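Long-range contacts in fructose transport system repressor FruR (Pseudomonas putida, PDB 3O75), which probably acts as a LacI-family transcription regulator that binds DNA, its sugar-binding domain here holding fructose 1-phosphate: residues F63-L68 against I88-D93; I123-A128 against V185-V190; L169-I174 against F196-A201. One frame throughout, in Å; residues are numbered along the deposited sequence.

Interaction 1. Residues F63-L68 against I88-D93; sequences FVASCL and IDRRLD. With F1X (1-O-phosphono-beta-D-fructofuranose), chain C.
Arg90 reaches from the loop after strand 85-88 to the loop that follows strand 61-64, where its NH1 donates to Ser66 O at 2.7 Å. The two strands are parallel neighbours in one lobe of the periplasmic-binding-protein fold of the LacI family, and the loops at their C-terminal ends line the cleft that holds fructose 1-phosphate.

Of the backbone bonds, Ile88 N to Val64 O is the last rung before the chains part. Beyond it a water fills the gap: it donates to Val64 O and Arg90 O and accepts from Ser66 N, satisfying three buried peptide groups at once. Ala65 CA makes a CA-H...O contact with Ile88 O at 3.4 Å, and its CB lies equally near that oxygen, a place where a methyl fits.

The apolar contacts lie at the strand ends and in the loops beyond them. Ile88 CD1 meets Phe63 CB at 3.9 Å, and the branched Leu92 spreads its two methyls, CD1 to Val64 CG1 and CD2 to Ser66 CB. The hydroxyl of Ser66 turns elsewhere: OG, anti to the backbone N (chi1 -179°), accepts from Leu68 N in an ST turn and is also bonded to Glu47.

Asp89 and Arg90 carry the polar contacts with the sugar. Asp89 is placed like a fork, OD1 accepting from O3 and OD2 from O4 of the ligand, a pairing well suited to neighbouring sugar hydroxyls. The long chain of Arg90, bent at chi2 (94°), brings its guanidinium alongside; Ser66 O lies close to the guanidinium plane, while NH1 lies well above the carbonyl plane of Ser66. A salt bridge from NH1 to Asp42 and one from NE to Asp89 OD2 further restrain the group. Arg90 NE meets the sugar O4 at 3.1 Å in an almost straight bond, 175° at the hydrogen.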
loop_
_atom_site.group_PDB
_atom_site.type_symbol
_atom_site.label_atom_id
_atom_site.label_comp_id
_atom_site.label_asym_id
_atom_site.label_seq_id
_atom_site.Cartn_x
_atom_site.Cartn_y
_atom_site.Cartn_z
ATOM N N PHE A 63 15.131 0.354 -11.454
ATOM C CA PHE A 63 14.452 -0.899 -11.157
ATOM C C PHE A 63 13.136 -0.909 -11.924
ATOM O O PHE A 63 12.509 0.137 -12.090
ATOM C CB PHE A 63 14.173 -1.030 -9.661
ATOM C CG PHE A 63 15.360 -0.739 -8.788
ATOM C CD1 PHE A 63 15.505 0.504 -8.195
ATOM C CD2 PHE A 63 16.324 -1.708 -8.551
ATOM C CE1 PHE A 63 16.594 0.779 -7.382
ATOM C CE2 PHE A 63 17.420 -1.437 -7.739
ATOM C CZ PHE A 63 17.551 -0.193 -7.154
ATOM N N VAL A 64 12.706 -2.081 -12.379
ATOM C CA VAL A 64 11.447 -2.173 -13.112
ATOM C C VAL A 64 10.795 -3.545 -12.993
ATOM O O VAL A 64 11.436 -4.569 -13.222
ATOM C CB VAL A 64 11.625 -1.811 -14.617
ATOM C CG1 VAL A 64 12.808 -2.559 -15.221
ATOM C CG2 VAL A 64 10.347 -2.095 -15.399
ATOM N N ALA A 65 9.523 -3.552 -12.606
ATOM C CA ALA A 65 8.703 -4.750 -12.690
ATOM C C ALA A 65 7.888 -4.651 -13.972
ATOM O O ALA A 65 6.764 -4.143 -13.977
ATOM C CB ALA A 65 7.799 -4.867 -11.487
ATOM N N SER A 66 8.474 -5.140 -15.059
ATOM C CA SER A 66 7.948 -4.910 -16.399
ATOM C C SER A 66 6.724 -5.746 -16.760
ATOM O O SER A 66 6.495 -6.814 -16.197
ATOM C CB SER A 66 9.051 -5.137 -17.435
ATOM O OG SER A 66 8.572 -4.885 -18.743
ATOM N N CYS A 67 5.950 -5.241 -17.716
ATOM C CA CYS A 67 4.818 -5.965 -18.274
ATOM C C CYS A 67 5.067 -6.179 -19.758
ATOM O O CYS A 67 4.206 -6.685 -20.483
ATOM C CB CYS A 67 3.538 -5.155 -18.100
ATOM S SG CYS A 67 3.485 -3.652 -19.107
ATOM N N LEU A 68 6.249 -5.771 -20.207
ATOM C CA LEU A 68 6.590 -5.814 -21.622
ATOM C C LEU A 68 6.964 -7.214 -22.093
ATOM O O LEU A 68 7.460 -8.030 -21.315
ATOM C CB LEU A 68 7.728 -4.842 -21.932
ATOM C CG LEU A 68 7.437 -3.369 -21.656
ATOM C CD1 LEU A 68 8.596 -2.523 -22.141
ATOM C CD2 LEU A 68 6.139 -2.946 -22.330
ATOM N N ILE A 88 12.825 -6.615 -11.298
ATOM C CA ILE A 88 12.300 -7.083 -10.029
ATOM C C ILE A 88 10.971 -7.774 -10.297
ATOM O O ILE A 88 10.188 -7.325 -11.135
ATOM C CB ILE A 88 12.090 -5.924 -9.036
ATOM C CG1 ILE A 88 13.436 -5.316 -8.630
ATOM C CG2 ILE A 88 11.325 -6.400 -7.809
ATOM C CD1 ILE A 88 13.332 -4.231 -7.567
ATOM N N ASP A 89 10.733 -8.874 -9.593
ATOM C CA ASP A 89 9.494 -9.632 -9.722
ATOM C C ASP A 89 9.350 -10.315 -11.087
ATOM O O ASP A 89 9.422 -11.538 -11.170
ATOM C CB ASP A 89 8.280 -8.755 -9.413
ATOM C CG ASP A 89 7.013 -9.567 -9.220
ATOM O OD1 ASP A 89 6.560 -9.698 -8.061
ATOM O OD2 ASP A 89 6.478 -10.075 -10.228
ATOM N N ARG A 90 9.131 -9.541 -12.149
ATOM C CA ARG A 90 9.103 -10.112 -13.498
ATOM C C ARG A 90 10.490 -10.088 -14.138
ATOM O O ARG A 90 11.076 -9.024 -14.331
ATOM C CB ARG A 90 8.100 -9.391 -14.407
ATOM C CG ARG A 90 6.643 -9.515 -13.975
ATOM C CD ARG A 90 6.233 -8.326 -13.127
ATOM N NE ARG A 90 4.798 -8.302 -12.852
ATOM C CZ ARG A 90 3.906 -7.661 -13.602
ATOM N NH1 ARG A 90 4.298 -7.003 -14.685
ATOM N NH2 ARG A 90 2.622 -7.677 -13.274
ATOM N N ARG A 91 11.005 -11.266 -14.475
ATOM C CA ARG A 91 12.339 -11.377 -15.057
ATOM C C ARG A 91 12.436 -10.695 -16.418
ATOM O O ARG A 91 11.471 -10.673 -17.189
ATOM C CB ARG A 91 12.749 -12.847 -15.197
ATOM C CG ARG A 91 11.857 -13.634 -16.136
ATOM C CD ARG A 91 12.661 -14.501 -17.095
ATOM N NE ARG A 91 12.964 -15.820 -16.548
ATOM C CZ ARG A 91 13.462 -16.824 -17.264
ATOM N NH1 ARG A 91 13.711 -16.658 -18.556
ATOM N NH2 ARG A 91 13.709 -17.995 -16.691
ATOM N N LEU A 92 13.604 -10.129 -16.699
ATOM C CA LEU A 92 13.932 -9.676 -18.040
ATOM C C LEU A 92 14.945 -10.658 -18.625
ATOM O O LEU A 92 15.501 -11.479 -17.897
ATOM C CB LEU A 92 14.500 -8.259 -18.006
ATOM C CG LEU A 92 13.505 -7.144 -17.666
ATOM C CD1 LEU A 92 14.227 -5.829 -17.423
ATOM C CD2 LEU A 92 12.455 -6.987 -18.763
ATOM N N ASP A 93 15.186 -10.572 -19.931
ATOM C CA ASP A 93 16.088 -11.497 -20.616
ATOM C C ASP A 93 17.347 -11.774 -19.797
ATOM O O ASP A 93 18.188 -10.894 -19.622
ATOM C CB ASP A 93 16.463 -10.946 -21.994
ATOM C CG ASP A 93 17.219 -11.954 -22.845
ATOM O OD1 ASP A 93 17.798 -12.913 -22.289
ATOM O OD2 ASP A 93 17.232 -11.778 -24.082
HETATM C C1 F1X C . 2.677 -9.572 -5.685
HETATM O O1 F1X C . 1.604 -9.853 -4.801
HETATM P P1 F1X C . 1.764 -11.052 -3.741
HETATM C C2 F1X C . 2.339 -10.121 -7.059
HETATM O O2 F1X C . 1.723 -11.410 -6.932
HETATM C C3 F1X C . 3.595 -10.229 -7.912
HETATM O O3 F1X C . 4.332 -11.417 -7.634
HETATM C C4 F1X C . 3.009 -10.200 -9.302
HETATM O O4 F1X C . 3.957 -9.882 -10.324
HETATM C C5 F1X C . 2.014 -9.077 -9.087
HETATM O O5 F1X C . 1.455 -9.262 -7.781
HETATM C C6 F1X C . 0.982 -9.058 -10.187
HETATM O O6 F1X C . 1.545 -8.215 -11.185
HETATM O O1P F1X C . 2.019 -12.272 -4.587
HETATM O O2P F1X C . 2.935 -10.641 -2.891
HETATM O O3P F1X C . 0.435 -11.078 -3.028
HETATM O O HOH W 1 10.747 -6.369 -14.906
#

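Interaction 2. Residues I123-A128 against V185-V190; sequences IALIGA and VTTSYV. With F1X (1-O-phosphono-beta-D-fructofuranose), chain C.
Three backbone hydrogen bonds tie the two chains together: Val185 N to Ala124 O at 2.9 Å, Ile126 N to Val185 O at 2.8 Å, and Thr187 N to Ile126 O. Two of these carbonyls also receive CA-H...O contacts, Val185 O from Leu125 CA and Ile126 O from Thr186 CA.

Apolar groups flank this ladder. On one face Leu125, its CG anti to the backbone N (chi1 179°), sends CD1 toward the partner strand, 4.1 Å from Val185 CG1 and 3.8 Å from Thr187 CG2. On the other face Ile126 packs its CB near Thr186 CG2. Beta-branched residues suit these extended positions, and the pairing is that of adjacent parallel strands, 122-128 and 183-186, in the second lobe of the periplasmic-binding-protein fold. The OG1 of Thr186 is bonded to Thr213 in the next strand of the sheet.

At the strand end, Thr187 points its side chain across: OG1 lies 3.2 Å from Gly127 CA, where the absence of a side chain makes room. A water bridges Thr187 OG1 and Ala128 N.

The ligand meets the following turn. Ser188, at the N-cap position of helix 189-200, lies beside the sugar, and Tyr189 N donates to the phosphate oxygen O3P at 2.9 Å, 171° at the hydrogen, at the helix N-terminus, whose dipole would probably stabilise the anion.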
loop_
_atom_site.group_PDB
_atom_site.type_symbol
_atom_site.label_atom_id
_atom_site.label_comp_id
_atom_site.label_asym_id
_atom_site.label_seq_id
_atom_site.Cartn_x
_atom_site.Cartn_y
_atom_site.Cartn_z
ATOM N N ILE A 123 -10.665 -28.580 -7.073
ATOM C CA ILE A 123 -9.710 -27.533 -6.736
ATOM C C ILE A 123 -9.542 -26.595 -7.927
ATOM O O ILE A 123 -9.600 -27.033 -9.076
ATOM C CB ILE A 123 -8.345 -28.129 -6.307
ATOM C CG1 ILE A 123 -7.433 -27.045 -5.729
ATOM C CG2 ILE A 123 -7.678 -28.866 -7.465
ATOM C CD1 ILE A 123 -6.072 -27.567 -5.317
ATOM N N ALA A 124 -9.346 -25.306 -7.655
ATOM C CA ALA A 124 -9.284 -24.312 -8.723
ATOM C C ALA A 124 -8.077 -23.394 -8.622
ATOM O O ALA A 124 -7.524 -23.181 -7.540
ATOM C CB ALA A 124 -10.563 -23.484 -8.764
ATOM N N LEU A 125 -7.677 -22.855 -9.768
ATOM C CA LEU A 125 -6.654 -21.823 -9.820
ATOM C C LEU A 125 -7.306 -20.512 -10.236
ATOM O O LEU A 125 -8.089 -20.476 -11.188
ATOM C CB LEU A 125 -5.562 -22.195 -10.825
ATOM C CG LEU A 125 -4.435 -21.174 -10.997
ATOM C CD1 LEU A 125 -3.559 -21.126 -9.750
ATOM C CD2 LEU A 125 -3.595 -21.485 -12.225
ATOM N N ILE A 126 -6.993 -19.439 -9.518
ATOM C CA ILE A 126 -7.407 -18.110 -9.943
ATOM C C ILE A 126 -6.194 -17.199 -10.097
ATOM O O ILE A 126 -5.523 -16.864 -9.118
ATOM C CB ILE A 126 -8.432 -17.483 -8.980
ATOM C CG1 ILE A 126 -9.804 -18.134 -9.178
ATOM C CG2 ILE A 126 -8.526 -15.977 -9.203
ATOM C CD1 ILE A 126 -10.924 -17.464 -8.405
ATOM N N GLY A 127 -5.917 -16.817 -11.339
ATOM C CA GLY A 127 -4.791 -15.960 -11.656
ATOM C C GLY A 127 -5.179 -14.861 -12.625
ATOM O O GLY A 127 -6.362 -14.592 -12.837
ATOM N N ALA A 128 -4.179 -14.218 -13.218
ATOM C CA ALA A 128 -4.418 -13.126 -14.147
ATOM C C ALA A 128 -3.212 -12.947 -15.061
ATOM O O ALA A 128 -2.122 -13.435 -14.763
ATOM C CB ALA A 128 -4.707 -11.834 -13.381
ATOM N N VAL A 185 -6.585 -21.915 -5.140
ATOM C CA VAL A 185 -5.296 -21.228 -5.083
ATOM C C VAL A 185 -5.360 -19.899 -5.835
ATOM O O VAL A 185 -5.716 -19.865 -7.016
ATOM C CB VAL A 185 -4.162 -22.078 -5.709
ATOM C CG1 VAL A 185 -2.865 -21.291 -5.730
ATOM C CG2 VAL A 185 -3.980 -23.402 -4.957
ATOM N N THR A 186 -5.016 -18.806 -5.157
ATOM C CA THR A 186 -4.914 -17.504 -5.811
ATOM C C THR A 186 -3.444 -17.120 -5.988
ATOM O O THR A 186 -2.622 -17.354 -5.099
ATOM C CB THR A 186 -5.677 -16.395 -5.039
ATOM O OG1 THR A 186 -5.273 -16.386 -3.667
ATOM C CG2 THR A 186 -7.173 -16.628 -5.105
ATOM N N THR A 187 -3.123 -16.540 -7.141
ATOM C CA THR A 187 -1.738 -16.235 -7.507
ATOM C C THR A 187 -1.254 -14.857 -7.052
ATOM O O THR A 187 -0.162 -14.425 -7.429
ATOM C CB THR A 187 -1.521 -16.340 -9.027
ATOM O OG1 THR A 187 -2.322 -15.356 -9.691
ATOM C CG2 THR A 187 -1.903 -17.719 -9.526
ATOM N N SER A 188 -2.063 -14.171 -6.253
ATOM C CA SER A 188 -1.685 -12.875 -5.692
ATOM C C SER A 188 -2.701 -12.533 -4.618
ATOM O O SER A 188 -3.878 -12.867 -4.762
ATOM C CB SER A 188 -1.684 -11.800 -6.780
ATOM O OG SER A 188 -1.467 -10.513 -6.229
ATOM N N TYR A 189 -2.270 -11.888 -3.536
ATOM C CA TYR A 189 -3.214 -11.609 -2.458
ATOM C C TYR A 189 -4.333 -10.698 -2.942
ATOM O O TYR A 189 -5.487 -10.829 -2.525
ATOM C CB TYR A 189 -2.552 -10.990 -1.228
ATOM C CG TYR A 189 -3.558 -10.811 -0.110
ATOM C CD1 TYR A 189 -3.925 -11.884 0.688
ATOM C CD2 TYR A 189 -4.177 -9.585 0.113
ATOM C CE1 TYR A 189 -4.855 -11.746 1.691
ATOM C CE2 TYR A 189 -5.119 -9.432 1.127
ATOM C CZ TYR A 189 -5.451 -10.521 1.912
ATOM O OH TYR A 189 -6.379 -10.403 2.924
ATOM N N VAL A 190 -3.979 -9.782 -3.835
ATOM C CA VAL A 190 -4.935 -8.835 -4.382
ATOM C C VAL A 190 -6.133 -9.553 -5.005
ATOM O O VAL A 190 -7.267 -9.086 -4.898
ATOM C CB VAL A 190 -4.264 -7.908 -5.410
ATOM C CG1 VAL A 190 -5.284 -7.361 -6.375
ATOM C CG2 VAL A 190 -3.532 -6.779 -4.700
HETATM C C1 F1X C . 2.677 -9.572 -5.685
HETATM O O1 F1X C . 1.604 -9.853 -4.801
HETATM P P1 F1X C . 1.764 -11.052 -3.741
HETATM C C2 F1X C . 2.339 -10.121 -7.059
HETATM O O2 F1X C . 1.723 -11.410 -6.932
HETATM C C3 F1X C . 3.595 -10.229 -7.912
HETATM O O3 F1X C . 4.332 -11.417 -7.634
HETATM C C4 F1X C . 3.009 -10.200 -9.302
HETATM O O4 F1X C . 3.957 -9.882 -10.324
HETATM C C5 F1X C . 2.014 -9.077 -9.087
HETATM O O5 F1X C . 1.455 -9.262 -7.781
HETATM C C6 F1X C . 0.982 -9.058 -10.187
HETATM O O6 F1X C . 1.545 -8.215 -11.185
HETATM O O1P F1X C . 2.019 -12.272 -4.587
HETATM O O2P F1X C . 2.935 -10.641 -2.891
HETATM O O3P F1X C . 0.435 -11.078 -3.028
HETATM O O HOH W 2 -1.283 -15.369 -12.487
#

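Interaction 3. Residues L169-I174 against F196-A201; sequences LMQQLI and FDTLQA
Thr198 points from helix 189-200 toward helix 163-177, and its CG2 methyl is met by three side chains: Met170 CG, Gln171 OE1 and Ile174 CD1, each at 3.7 Å. These residues lie on the side of helix 163-177 that turns to its neighbour. Threonine suits the place because it is short enough to sit between the helices, whose short segments have axes 9.5 Å apart, while still offering a methyl to the apolar surface. Its CG2 stands anti to the backbone N, and OG1 has two carbonyls within weak hydrogen-bonding range, Gly194 O of its own helix and Gln167 O of the other, which its single proton can serve only in turn.

Met170 passes obliquely alongside Thr198, CB and CG doing the touching. A bend at chi2 (60°) then carries the thioether away, and CE ends 4.3 Å from Leu199 CD2, so one flexible chain touches both Thr198 and Leu199. Ile174 instead approaches tip to tip, its CD1 against the threonine methyl. Gln171 is bent at chi2, which brings OE1 near the methyl at the exposed margin of the contact.

Met170 also reaches Ile126 and Leu184, joining the helix pair to the strands of the sheet. The short segments make 52° with each other. Neighbouring helices packed on one face of a parallel sheet, with strands and helices alternating along the chain, are characteristic of the alpha/beta/alpha sandwich of a periplasmic-binding-protein lobe.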
loop_
_atom_site.group_PDB
_atom_site.type_symbol
_atom_site.label_atom_id
_atom_site.label_comp_id
_atom_site.label_asym_id
_atom_site.label_seq_id
_atom_site.Cartn_x
_atom_site.Cartn_y
_atom_site.Cartn_z
ATOM N N LEU A 169 -13.905 -13.567 -11.277
ATOM C CA LEU A 169 -13.468 -14.934 -11.511
ATOM C C LEU A 169 -14.126 -15.877 -10.517
ATOM O O LEU A 169 -14.638 -16.930 -10.896
ATOM C CB LEU A 169 -11.946 -15.038 -11.423
ATOM C CG LEU A 169 -11.191 -14.212 -12.463
ATOM C CD1 LEU A 169 -9.692 -14.355 -12.274
ATOM C CD2 LEU A 169 -11.599 -14.631 -13.860
ATOM N N MET A 170 -14.128 -15.490 -9.246
ATOM C CA MET A 170 -14.720 -16.326 -8.208
ATOM C C MET A 170 -16.194 -16.589 -8.493
ATOM O O MET A 170 -16.706 -17.674 -8.216
ATOM C CB MET A 170 -14.565 -15.681 -6.831
ATOM C CG MET A 170 -14.892 -16.617 -5.681
ATOM S SD MET A 170 -13.827 -18.080 -5.658
ATOM C CE MET A 170 -14.431 -18.924 -4.201
ATOM N N GLN A 171 -16.871 -15.592 -9.054
ATOM C CA GLN A 171 -18.284 -15.730 -9.385
ATOM C C GLN A 171 -18.462 -16.677 -10.568
ATOM O O GLN A 171 -19.366 -17.513 -10.575
ATOM C CB GLN A 171 -18.908 -14.365 -9.687
ATOM C CG GLN A 171 -20.401 -14.284 -9.391
ATOM C CD GLN A 171 -20.714 -14.360 -7.903
ATOM O OE1 GLN A 171 -20.427 -13.430 -7.145
ATOM N NE2 GLN A 171 -21.316 -15.468 -7.481
ATOM N N GLN A 172 -17.592 -16.545 -11.566
ATOM C CA GLN A 172 -17.585 -17.468 -12.694
ATOM C C GLN A 172 -17.379 -18.904 -12.217
ATOM O O GLN A 172 -18.071 -19.819 -12.661
ATOM C CB GLN A 172 -16.494 -17.090 -13.701
ATOM C CG GLN A 172 -16.899 -16.010 -14.702
ATOM C CD GLN A 172 -15.739 -15.550 -15.572
ATOM O OE1 GLN A 172 -15.236 -16.298 -16.413
ATOM N NE2 GLN A 172 -15.309 -14.311 -15.370
ATOM N N LEU A 173 -16.433 -19.087 -11.300
ATOM C CA LEU A 173 -16.067 -20.413 -10.808
ATOM C C LEU A 173 -17.202 -21.106 -10.055
ATOM O O LEU A 173 -17.436 -22.304 -10.232
ATOM C CB LEU A 173 -14.831 -20.319 -9.909
ATOM C CG LEU A 173 -14.373 -21.605 -9.222
ATOM C CD1 LEU A 173 -14.001 -22.654 -10.250
ATOM C CD2 LEU A 173 -13.203 -21.323 -8.284
ATOM N N ILE A 174 -17.902 -20.352 -9.216
ATOM C CA ILE A 174 -18.982 -20.907 -8.406
ATOM C C ILE A 174 -20.178 -21.336 -9.257
ATOM O O ILE A 174 -20.815 -22.354 -8.985
ATOM C CB ILE A 174 -19.434 -19.904 -7.336
ATOM C CG1 ILE A 174 -18.337 -19.725 -6.287
ATOM C CG2 ILE A 174 -20.728 -20.365 -6.686
ATOM C CD1 ILE A 174 -18.508 -18.490 -5.431
ATOM N N PHE A 196 -12.708 -12.917 -1.271
ATOM C CA PHE A 196 -13.363 -12.642 0.007
ATOM C C PHE A 196 -14.664 -11.859 -0.184
ATOM O O PHE A 196 -15.673 -12.155 0.462
ATOM C CB PHE A 196 -12.434 -11.885 0.960
ATOM C CG PHE A 196 -11.291 -12.703 1.473
ATOM C CD1 PHE A 196 -10.046 -12.129 1.664
ATOM C CD2 PHE A 196 -11.456 -14.047 1.765
ATOM C CE1 PHE A 196 -8.984 -12.882 2.139
ATOM C CE2 PHE A 196 -10.396 -14.809 2.240
ATOM C CZ PHE A 196 -9.159 -14.226 2.427
ATOM N N ASP A 197 -14.642 -10.862 -1.065
ATOM C CA ASP A 197 -15.852 -10.106 -1.369
ATOM C C ASP A 197 -16.964 -11.054 -1.818
ATOM O O ASP A 197 -18.083 -10.990 -1.312
ATOM C CB ASP A 197 -15.584 -9.046 -2.443
ATOM C CG ASP A 197 -14.627 -7.957 -1.971
ATOM O OD1 ASP A 197 -14.582 -7.679 -0.754
ATOM O OD2 ASP A 197 -13.922 -7.371 -2.823
ATOM N N THR A 198 -16.641 -11.948 -2.752
ATOM C CA THR A 198 -17.609 -12.922 -3.257
ATOM C C THR A 198 -18.138 -13.842 -2.158
ATOM O O THR A 198 -19.320 -14.181 -2.137
ATOM C CB THR A 198 -17.012 -13.791 -4.383
ATOM O OG1 THR A 198 -16.712 -12.968 -5.518
ATOM C CG2 THR A 198 -17.996 -14.882 -4.796
ATOM N N LEU A 199 -17.257 -14.248 -1.248
ATOM C CA LEU A 199 -17.651 -15.139 -0.165
ATOM C C LEU A 199 -18.646 -14.473 0.775
ATOM O O LEU A 199 -19.531 -15.134 1.316
ATOM C CB LEU A 199 -16.433 -15.611 0.631
ATOM C CG LEU A 199 -15.547 -16.687 0.006
ATOM C CD1 LEU A 199 -14.578 -17.233 1.045
ATOM C CD2 LEU A 199 -16.404 -17.801 -0.560
ATOM N N GLN A 200 -18.497 -13.167 0.968
ATOM C CA GLN A 200 -19.340 -12.431 1.909
ATOM C C GLN A 200 -20.799 -12.311 1.481
ATOM O O GLN A 200 -21.677 -12.149 2.323
ATOM C CB GLN A 200 -18.768 -11.045 2.197
ATOM C CG GLN A 200 -17.778 -11.024 3.339
ATOM C CD GLN A 200 -17.959 -9.819 4.234
ATOM O OE1 GLN A 200 -17.964 -8.682 3.765
ATOM N NE2 GLN A 200 -18.112 -10.061 5.531
ATOM N N ALA A 201 -21.057 -12.376 0.179
ATOM C CA ALA A 201 -22.429 -12.330 -0.319
ATOM C C ALA A 201 -23.190 -13.594 0.077
ATOM O O ALA A 201 -24.420 -13.637 0.024
ATOM C CB ALA A 201 -22.442 -12.146 -1.824
#

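How the interactions relate
The three contacts follow the two-lobed build of the fold. Interaction 1 closes before interaction 2 opens; their centres lie 20 Å apart on opposite sides of the chain's centre, and both involve the same mixed sheet. They never touch, yet both reach the fructose 1-phosphate between them, interaction 1 holding the sugar hydroxyls and interaction 2 the phosphate, so the ligand links the lobes. Interactions 2 and 3 alternate along the chain, with centres 12 Å apart. They share helix 189-200, whose N-terminus faces the phosphate while its later turns pack on helix 163-177, and Leu169 and Leu173 of helix 163-177 pack against strand 122-128. The centres of interactions 1 and 3 are 30 Å apart.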